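Local coordinates for protein light Chain (Clostridium botulinum, PDB 6BVD) that is the zinc metalloprotease domain of a mosaic botulinum neurotoxin and probably cleaves a neuronal SNARE protein, as light chains of this family do, at residues Pro77-Thr82 / Asn87-Ile92. Numbering follows the deposited sequence.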
loop_
_atom_site.group_PDB
_atom_site.type_symbol
_atom_site.label_atom_id
_atom_site.label_comp_id
_atom_site.label_asym_id
_atom_site.label_seq_id
_atom_site.Cartn_x
_atom_site.Cartn_y
_atom_site.Cartn_z
ATOM N N PRO A 77 27.951 -15.489 2.617
ATOM C CA PRO A 77 27.437 -16.618 3.394
ATOM C C PRO A 77 26.577 -16.156 4.553
ATOM O O PRO A 77 25.864 -16.966 5.110
ATOM C CB PRO A 77 28.706 -17.316 3.911
ATOM C CG PRO A 77 29.828 -16.712 3.143
ATOM C CD PRO A 77 29.408 -15.350 2.756
ATOM N N ASN A 78 26.672 -14.881 4.925
ATOM C CA ASN A 78 25.975 -14.387 6.106
ATOM C C ASN A 78 24.595 -13.790 5.826
ATOM O O ASN A 78 23.853 -13.497 6.758
ATOM C CB ASN A 78 26.835 -13.349 6.825
ATOM C CG ASN A 78 28.034 -13.963 7.496
ATOM O OD1 ASN A 78 27.937 -15.020 8.117
ATOM N ND2 ASN A 78 29.170 -13.299 7.395
ATOM N N TYR A 79 24.232 -13.633 4.556
ATOM C CA TYR A 79 22.893 -13.139 4.229
ATOM C C TYR A 79 21.839 -14.100 4.796
ATOM O O TYR A 79 21.959 -15.315 4.625
ATOM C CB TYR A 79 22.710 -12.993 2.714
ATOM C CG TYR A 79 21.395 -12.357 2.324
ATOM C CD1 TYR A 79 21.097 -11.074 2.735
ATOM C CD2 TYR A 79 20.451 -13.037 1.540
ATOM C CE1 TYR A 79 19.905 -10.471 2.390
ATOM C CE2 TYR A 79 19.244 -12.432 1.184
ATOM C CZ TYR A 79 18.981 -11.155 1.624
ATOM O OH TYR A 79 17.819 -10.505 1.305
ATOM N N LEU A 80 20.847 -13.536 5.489
ATOM C CA LEU A 80 19.752 -14.252 6.164
ATOM C C LEU A 80 20.202 -15.171 7.308
ATOM O O LEU A 80 19.514 -16.125 7.620
ATOM C CB LEU A 80 18.912 -15.072 5.175
ATOM C CG LEU A 80 18.105 -14.324 4.107
ATOM C CD1 LEU A 80 17.385 -15.293 3.233
ATOM C CD2 LEU A 80 17.100 -13.381 4.744
ATOM N N SER A 81 21.313 -14.852 7.958
ATOM C CA SER A 81 21.781 -15.637 9.100
ATOM C C SER A 81 21.124 -15.197 10.415
ATOM O O SER A 81 21.122 -15.945 11.377
ATOM C CB SER A 81 23.304 -15.563 9.217
ATOM O OG SER A 81 23.741 -14.243 9.502
ATOM N N THR A 82 20.575 -13.986 10.455
ATOM C CA THR A 82 19.911 -13.480 11.659
ATOM C C THR A 82 18.383 -13.362 11.516
ATOM O O THR A 82 17.864 -13.174 10.413
ATOM C CB THR A 82 20.452 -12.112 12.037
ATOM O OG1 THR A 82 20.170 -11.195 10.968
ATOM C CG2 THR A 82 21.946 -12.176 12.231
ATOM N N ASN A 87 13.242 -11.388 9.013
ATOM C CA ASN A 87 12.028 -10.597 9.117
ATOM C C ASN A 87 11.988 -9.518 8.030
ATOM O O ASN A 87 10.944 -9.234 7.463
ATOM C CB ASN A 87 11.909 -9.967 10.499
ATOM C CG ASN A 87 10.626 -9.167 10.651
ATOM O OD1 ASN A 87 9.531 -9.730 10.646
ATOM N ND2 ASN A 87 10.749 -7.854 10.746
ATOM N N LYS A 88 13.138 -8.920 7.752
ATOM C CA LYS A 88 13.207 -7.908 6.715
ATOM C C LYS A 88 12.812 -8.526 5.372
ATOM O O LYS A 88 11.996 -7.957 4.648
ATOM C CB LYS A 88 14.613 -7.298 6.646
ATOM C CG LYS A 88 14.651 -6.031 5.800
ATOM C CD LYS A 88 16.067 -5.634 5.429
ATOM C CE LYS A 88 16.068 -4.352 4.590
ATOM N NZ LYS A 88 17.452 -3.956 4.214
ATOM N N TYR A 89 13.360 -9.720 5.084
ATOM C CA TYR A 89 13.053 -10.492 3.882
ATOM C C TYR A 89 11.536 -10.760 3.781
ATOM O O TYR A 89 10.930 -10.618 2.713
ATOM C CB TYR A 89 13.864 -11.844 3.884
ATOM C CG TYR A 89 13.599 -12.724 2.703
ATOM C CD1 TYR A 89 14.498 -12.787 1.627
ATOM C CD2 TYR A 89 12.452 -13.524 2.659
ATOM C CE1 TYR A 89 14.241 -13.586 0.527
ATOM C CE2 TYR A 89 12.190 -14.332 1.576
ATOM C CZ TYR A 89 13.089 -14.374 0.523
ATOM O OH TYR A 89 12.805 -15.190 -0.538
ATOM N N LEU A 90 10.932 -11.187 4.883
ATOM C CA LEU A 90 9.491 -11.397 4.924
ATOM C C LEU A 90 8.724 -10.097 4.568
ATOM O O LEU A 90 7.784 -10.132 3.802
ATOM C CB LEU A 90 9.051 -11.838 6.307
ATOM C CG LEU A 90 9.199 -13.307 6.662
ATOM C CD1 LEU A 90 8.482 -13.576 8.014
ATOM C CD2 LEU A 90 8.645 -14.180 5.549
ATOM N N GLN A 91 9.113 -8.974 5.153
ATOM C CA GLN A 91 8.367 -7.730 4.883
ATOM C C GLN A 91 8.488 -7.273 3.430
ATOM O O GLN A 91 7.579 -6.636 2.889
ATOM C CB GLN A 91 8.817 -6.600 5.816
ATOM C CG GLN A 91 8.779 -6.978 7.282
ATOM C CD GLN A 91 7.467 -7.607 7.717
ATOM O OE1 GLN A 91 6.394 -7.073 7.468
ATOM N NE2 GLN A 91 7.560 -8.766 8.399
ATOM N N ILE A 92 9.638 -7.508 2.819
ATOM C CA ILE A 92 9.813 -7.128 1.426
ATOM C C ILE A 92 8.927 -8.019 0.574
ATOM O O ILE A 92 8.265 -7.556 -0.340
ATOM C CB ILE A 92 11.306 -7.243 1.031
ATOM C CG1 ILE A 92 12.098 -6.222 1.842
ATOM C CG2 ILE A 92 11.502 -7.148 -0.502
ATOM C CD1 ILE A 92 13.604 -6.330 1.674
#
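The type II beta turn from N78 to S81, in the loop leading into helix 83-100, lays two side chains, Y79 and L80, against Y89 in the second turn of that helix. The tightest approach is apolar: L80 CD2 lies 3.7 Å from Y89 CB and is oblique to the ring, near Y89 CG and CD1, both 4.1 Å from L80 CD2, with L80 CD1 also reaching Y89 CD1. Y79 arrives hydroxyl first, its side chain at about a right angle to that of Y89, and Y79 OH stops 4.0 Å from Y89 CD1, at the ring edge and near its plane. The two turn residues also brace each other, because L80 CG rests on one face of the Y79 ring, 3.6 Å above its plane and offset toward the rim. With CG anti to the backbone N (chi1 -174°), the Y79 ring extends so that its hydroxyl end reaches Y89. L80 has a positive phi of 64°, as expected at the third position of such a turn. N78 O receives both S81 N, at 3.1 Å, and S81 OG, at 2.8 Å, the hydroxyl lying in the carbonyl plane on a lone pair; T82 then takes the N-cap position of the helix. Strand 45-48 adds I47 against Y89. Y79, L80 and Y89 are all buried, and what joins turn to helix directly is van der Waals contact. Both phenol groups find their polar partners in the range F197-E200, Y79 OH at the E200 carboxylate and Y89 OH at F197 O, bonds that probably restrain where the two phenol ends sit. Because E200 also forms a salt bridge with K88 NZ, its carboxylate links turn and helix indirectly.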